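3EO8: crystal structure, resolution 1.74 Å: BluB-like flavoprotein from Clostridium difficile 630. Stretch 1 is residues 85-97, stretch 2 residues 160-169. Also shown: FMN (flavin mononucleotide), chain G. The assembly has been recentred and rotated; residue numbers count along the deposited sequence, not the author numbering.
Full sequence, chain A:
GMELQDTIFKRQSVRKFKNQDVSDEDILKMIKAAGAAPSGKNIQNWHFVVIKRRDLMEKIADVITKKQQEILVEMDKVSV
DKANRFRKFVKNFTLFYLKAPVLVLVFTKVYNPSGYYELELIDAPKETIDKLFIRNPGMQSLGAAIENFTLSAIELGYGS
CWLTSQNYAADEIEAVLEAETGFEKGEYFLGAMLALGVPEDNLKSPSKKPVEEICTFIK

Stretch 1 85-97: RFRKFVKNFTLFY
Stretch 2, residues 160-169: SCWLTSQNYA

Residues 85-93 form the last turns of a helix, with phi/psi near -60/-40 over most of its length; Phe93 has phi/psi -116/6, and Thr94 (-134/-60) is the first residue after the helix to leave helical values. Residues 95-97 then make a 3-10 segment. The facing stretch is a strand through Leu163, a type I turn from Thr164 to Asn167, closed by Asn167 N to Thr164 O at 3.1 Å, and a 3-10 segment containing Asn167 and Tyr168. The CA atoms of Thr94 and Ser165, 6.2 Å apart, are the nearest across the stretches and mark the register. Together the stretches bury 425 Å², and Leu163, Tyr168 and Ser165 contribute most.

Leu163 (phi/psi -128/132) points its CA-to-CB bond toward the first stretch and adopts chi1 m, chi2 p. Its CD2 lies 3.6 Å from Thr94 O and 3.8 Å from Phe96 CE2, so one methyl meets both the backbone after the helix and an aromatic side chain. Phe96, chi1 p with chi2 85°, also brings CZ to 3.6 Å from Cys161 SG; the sulfur stands 4.9 Å from the ring centroid and 69° off its normal, an oblique approach. Cys161 has chi1 t. The pairing fits the alternation of the strand: the CA-to-CB bonds of Cys161 and Leu163 point toward the first stretch, that of Trp162 away.

Tyr168 (-61/-17; chi1 p, chi2 75°) supplies the second apolar patch. Its CE2 is 3.7 Å from Phe86 CZ, with ring centroids 5.8 Å apart and planes at 58°, an oblique pair. Phe86 has chi1 t and chi2 53°; its CA-to-CB bond runs sideways, but the end of the side chain comes nearer. One helical turn on, Val90 (chi1 t) places CG2 3.6 Å from Tyr168 OH. Tyr168 OH lies 2.8 Å from the O of a water, which is 2.7 Å from Thr94 OG1 and donates to Ser165 O at 2.9 Å, bridging the stretches.

Ser165 (-69/-16, chi1 p) is the polar centre. Thr94, with chi1 m at -44°, sets OG1 2.7 Å from Ser165 OG in a hydrogen bond whose proton direction remains open. Phe89, chi1 t, packs its ring edge on this serine, CZ to Ser165 CB at 3.8 Å. The flavin ties both backbones together: FMN N3 donates to Phe93 O at 2.7 Å with a nearly linear 177° angle, while Ser165 N donates to FMN O4 at 3.0 Å and Thr164 N to FMN N5 at 3.2 Å.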

# COMPACT_ATOMS: atom_id res chain seq x y z
N ARG A 85 -12.65 -12.61 22.53
CA ARG A 85 -12.41 -11.39 21.78
C ARG A 85 -12.23 -11.72 20.28
O ARG A 85 -12.76 -11.01 19.41
CB ARG A 85 -11.23 -10.59 22.37
CG ARG A 85 -11.62 -9.83 23.67
CD ARG A 85 -10.54 -8.86 24.25
NE ARG A 85 -10.87 -8.58 25.67
CZ ARG A 85 -10.65 -7.43 26.33
NH1 ARG A 85 -10.08 -6.37 25.74
NH2 ARG A 85 -11.02 -7.34 27.60
N PHE A 86 -11.55 -12.82 19.98
CA PHE A 86 -11.36 -13.23 18.57
C PHE A 86 -12.67 -13.70 17.90
O PHE A 86 -12.91 -13.40 16.72
CB PHE A 86 -10.30 -14.31 18.49
CG PHE A 86 -9.84 -14.64 17.09
CD1 PHE A 86 -9.41 -13.67 16.24
CD2 PHE A 86 -9.78 -15.97 16.67
CE1 PHE A 86 -8.92 -14.00 14.96
CE2 PHE A 86 -9.30 -16.29 15.41
CZ PHE A 86 -8.89 -15.30 14.56
N ARG A 87 -13.53 -14.40 18.64
CA ARG A 87 -14.86 -14.76 18.13
C ARG A 87 -15.64 -13.53 17.68
O ARG A 87 -16.27 -13.51 16.61
CB ARG A 87 -15.65 -15.50 19.23
CG ARG A 87 -15.13 -16.88 19.52
CD ARG A 87 -15.88 -17.65 20.66
NE ARG A 87 -15.36 -19.01 20.69
CZ ARG A 87 -14.43 -19.49 21.52
NH1 ARG A 87 -13.93 -18.79 22.53
NH2 ARG A 87 -14.03 -20.74 21.36
N LYS A 88 -15.64 -12.50 18.52
CA LYS A 88 -16.41 -11.28 18.22
C LYS A 88 -15.76 -10.58 17.05
O LYS A 88 -16.43 -10.07 16.16
CB LYS A 88 -16.46 -10.34 19.44
CG LYS A 88 -17.36 -9.09 19.21
CD LYS A 88 -17.50 -8.17 20.45
N PHE A 89 -14.43 -10.53 17.06
CA PHE A 89 -13.68 -9.85 16.00
C PHE A 89 -13.98 -10.41 14.59
O PHE A 89 -14.24 -9.67 13.64
CB PHE A 89 -12.17 -9.91 16.28
CG PHE A 89 -11.35 -9.41 15.15
CD1 PHE A 89 -11.11 -8.06 15.00
CD2 PHE A 89 -10.85 -10.29 14.20
CE1 PHE A 89 -10.37 -7.60 13.92
CE2 PHE A 89 -10.12 -9.83 13.13
CZ PHE A 89 -9.88 -8.48 12.99
N VAL A 90 -13.95 -11.74 14.47
CA VAL A 90 -14.17 -12.35 13.16
C VAL A 90 -15.58 -12.08 12.61
O VAL A 90 -15.73 -11.85 11.41
CB VAL A 90 -13.81 -13.81 13.17
CG1 VAL A 90 -14.19 -14.49 11.85
CG2 VAL A 90 -12.34 -13.92 13.45
N LYS A 91 -16.59 -12.06 13.48
CA LYS A 91 -17.97 -11.73 13.06
C LYS A 91 -18.08 -10.32 12.58
O LYS A 91 -18.72 -10.03 11.56
CB LYS A 91 -18.96 -11.85 14.21
CG LYS A 91 -19.28 -13.22 14.59
CD LYS A 91 -20.20 -13.19 15.84
CE LYS A 91 -20.10 -14.53 16.56
NZ LYS A 91 -20.94 -14.57 17.77
N ASN A 92 -17.49 -9.42 13.35
CA ASN A 92 -17.70 -7.99 13.11
C ASN A 92 -16.81 -7.39 12.03
O ASN A 92 -17.23 -6.48 11.29
CB ASN A 92 -17.58 -7.26 14.44
CG ASN A 92 -18.77 -7.55 15.35
OD1 ASN A 92 -19.86 -7.89 14.88
ND2 ASN A 92 -18.56 -7.40 16.66
N PHE A 93 -15.59 -7.92 11.95
CA PHE A 93 -14.55 -7.40 11.04
C PHE A 93 -14.09 -8.37 9.94
O PHE A 93 -13.17 -8.07 9.17
CB PHE A 93 -13.35 -6.90 11.87
CG PHE A 93 -13.72 -5.76 12.78
CD1 PHE A 93 -13.90 -4.49 12.26
CD2 PHE A 93 -13.99 -5.98 14.14
CE1 PHE A 93 -14.30 -3.43 13.09
CE2 PHE A 93 -14.38 -4.94 14.97
CZ PHE A 93 -14.54 -3.67 14.44
N THR A 94 -14.74 -9.51 9.80
CA THR A 94 -14.41 -10.35 8.64
C THR A 94 -15.70 -10.85 7.94
O THR A 94 -15.95 -10.55 6.78
CB THR A 94 -13.50 -11.56 9.00
OG1 THR A 94 -12.43 -11.16 9.88
CG2 THR A 94 -12.91 -12.16 7.71
N LEU A 95 -16.54 -11.60 8.66
CA LEU A 95 -17.61 -12.31 7.98
C LEU A 95 -18.78 -11.39 7.59
O LEU A 95 -19.72 -11.85 6.96
CB LEU A 95 -18.10 -13.49 8.80
CG LEU A 95 -17.11 -14.64 9.03
CD1 LEU A 95 -17.74 -15.67 10.02
CD2 LEU A 95 -16.74 -15.27 7.70
N PHE A 96 -18.71 -10.10 7.95
CA PHE A 96 -19.71 -9.12 7.53
C PHE A 96 -19.76 -8.91 6.03
O PHE A 96 -20.74 -8.38 5.52
CB PHE A 96 -19.47 -7.75 8.19
CG PHE A 96 -18.32 -7.03 7.60
CD1 PHE A 96 -18.49 -6.26 6.46
CD2 PHE A 96 -17.05 -7.20 8.11
CE1 PHE A 96 -17.44 -5.63 5.87
CE2 PHE A 96 -15.98 -6.57 7.53
CZ PHE A 96 -16.17 -5.80 6.39
N TYR A 97 -18.71 -9.30 5.30
CA TYR A 97 -18.70 -9.13 3.85
C TYR A 97 -19.90 -9.80 3.17
O TYR A 97 -20.29 -9.41 2.07
CB TYR A 97 -17.39 -9.62 3.21
CG TYR A 97 -17.26 -11.13 3.05
CD1 TYR A 97 -17.86 -11.81 2.00
CD2 TYR A 97 -16.51 -11.86 3.93
CE1 TYR A 97 -17.74 -13.19 1.85
CE2 TYR A 97 -16.37 -13.23 3.80
CZ TYR A 97 -16.99 -13.90 2.76
OH TYR A 97 -16.88 -15.29 2.64
N SER A 160 -17.20 0.55 0.09
CA SER A 160 -16.58 -0.73 0.29
C SER A 160 -15.83 -0.78 1.63
O SER A 160 -15.61 0.24 2.29
CB SER A 160 -15.57 -0.99 -0.87
OG SER A 160 -14.43 -0.14 -0.78
N CYS A 161 -15.42 -1.98 2.00
CA CYS A 161 -14.49 -2.15 3.09
C CYS A 161 -13.42 -3.02 2.53
O CYS A 161 -13.69 -3.98 1.82
CB CYS A 161 -15.13 -2.83 4.30
SG CYS A 161 -14.10 -2.90 5.82
N TRP A 162 -12.20 -2.65 2.89
CA TRP A 162 -10.97 -3.37 2.58
C TRP A 162 -10.73 -4.40 3.68
O TRP A 162 -10.89 -4.08 4.84
CB TRP A 162 -9.90 -2.30 2.62
CG TRP A 162 -8.54 -2.55 2.03
CD1 TRP A 162 -7.81 -3.70 2.02
CD2 TRP A 162 -7.70 -1.53 1.50
NE1 TRP A 162 -6.59 -3.46 1.44
CE2 TRP A 162 -6.50 -2.13 1.12
CE3 TRP A 162 -7.87 -0.16 1.27
CZ2 TRP A 162 -5.45 -1.41 0.53
CZ3 TRP A 162 -6.84 0.55 0.67
CH2 TRP A 162 -5.64 -0.08 0.32
N LEU A 163 -10.40 -5.64 3.32
CA LEU A 163 -10.15 -6.68 4.31
C LEU A 163 -8.85 -7.39 4.11
O LEU A 163 -8.54 -7.87 3.02
CB LEU A 163 -11.26 -7.72 4.28
CG LEU A 163 -12.69 -7.26 4.64
CD1 LEU A 163 -13.48 -6.69 3.46
CD2 LEU A 163 -13.46 -8.42 5.31
N THR A 164 -8.10 -7.53 5.18
CA THR A 164 -6.97 -8.47 5.20
C THR A 164 -7.09 -9.43 6.37
O THR A 164 -6.24 -10.33 6.52
CB THR A 164 -5.60 -7.75 5.20
OG1 THR A 164 -5.51 -6.84 6.30
CG2 THR A 164 -5.36 -7.03 3.86
N SER A 165 -8.12 -9.29 7.20
CA SER A 165 -8.21 -10.09 8.43
C SER A 165 -8.47 -11.58 8.14
O SER A 165 -8.29 -12.40 8.99
CB SER A 165 -9.29 -9.56 9.38
OG SER A 165 -10.56 -9.57 8.79
N GLN A 166 -8.90 -11.90 6.93
CA GLN A 166 -9.10 -13.30 6.55
C GLN A 166 -7.82 -14.07 6.27
O GLN A 166 -7.88 -15.28 6.04
CB GLN A 166 -10.00 -13.37 5.30
CG GLN A 166 -9.33 -12.94 4.00
CD GLN A 166 -9.12 -11.44 3.87
OE1 GLN A 166 -9.80 -10.65 4.52
NE2 GLN A 166 -8.17 -11.04 2.99
N ASN A 167 -6.68 -13.40 6.21
CA ASN A 167 -5.52 -13.97 5.51
C ASN A 167 -4.80 -15.11 6.24
O ASN A 167 -4.02 -15.81 5.61
CB ASN A 167 -4.50 -12.89 5.08
CG ASN A 167 -4.99 -12.06 3.88
OD1 ASN A 167 -5.85 -12.47 3.12
ND2 ASN A 167 -4.41 -10.89 3.73
N TYR A 168 -5.11 -15.35 7.51
CA TYR A 168 -4.68 -16.60 8.15
C TYR A 168 -5.30 -17.82 7.43
O TYR A 168 -4.82 -18.95 7.60
CB TYR A 168 -4.97 -16.66 9.68
CG TYR A 168 -6.41 -16.43 10.07
CD1 TYR A 168 -7.38 -17.40 9.87
CD2 TYR A 168 -6.81 -15.21 10.61
CE1 TYR A 168 -8.69 -17.18 10.19
CE2 TYR A 168 -8.12 -15.00 10.96
CZ TYR A 168 -9.07 -15.97 10.73
OH TYR A 168 -10.39 -15.74 11.06
N ALA A 169 -6.34 -17.59 6.62
CA ALA A 169 -6.99 -18.63 5.81
C ALA A 169 -6.84 -18.41 4.29
O ALA A 169 -7.57 -19.00 3.50
CB ALA A 169 -8.47 -18.71 6.15
N1 FMN G . -11.75 -3.47 8.25
C2 FMN G . -12.40 -4.62 8.63
O2 FMN G . -13.52 -4.60 9.16
N3 FMN G . -11.81 -5.84 8.42
C4 FMN G . -10.57 -5.97 7.88
O4 FMN G . -10.09 -7.11 7.69
C4A FMN G . -9.90 -4.82 7.49
N5 FMN G . -8.65 -4.91 6.91
C5A FMN G . -7.99 -3.77 6.48
C6 FMN G . -6.76 -3.92 5.87
C7 FMN G . -6.09 -2.79 5.42
C7M FMN G . -4.99 -3.01 4.44
C8 FMN G . -6.68 -1.53 5.57
C8M FMN G . -6.17 -0.38 4.75
C9 FMN G . -7.92 -1.40 6.17
C9A FMN G . -8.60 -2.52 6.63
N10 FMN G . -9.83 -2.43 7.27
C10 FMN G . -10.50 -3.58 7.65
C1' FMN G . -10.49 -1.10 7.55
C2' FMN G . -9.91 -0.39 8.77
O2' FMN G . -10.39 -1.00 9.97
C3' FMN G . -10.34 1.07 8.74
O3' FMN G . -9.79 1.67 7.57
C4' FMN G . -9.99 1.89 9.97
O4' FMN G . -10.62 1.38 11.13
C5' FMN G . -10.43 3.34 9.74
O5' FMN G . -11.84 3.37 9.58
P FMN G . -12.47 4.13 8.29
O1P FMN G . -13.96 4.04 8.35
O2P FMN G . -11.93 3.38 7.09
O3P FMN G . -12.00 5.58 8.20
O HOH W 1 -10.63 -13.05 10.54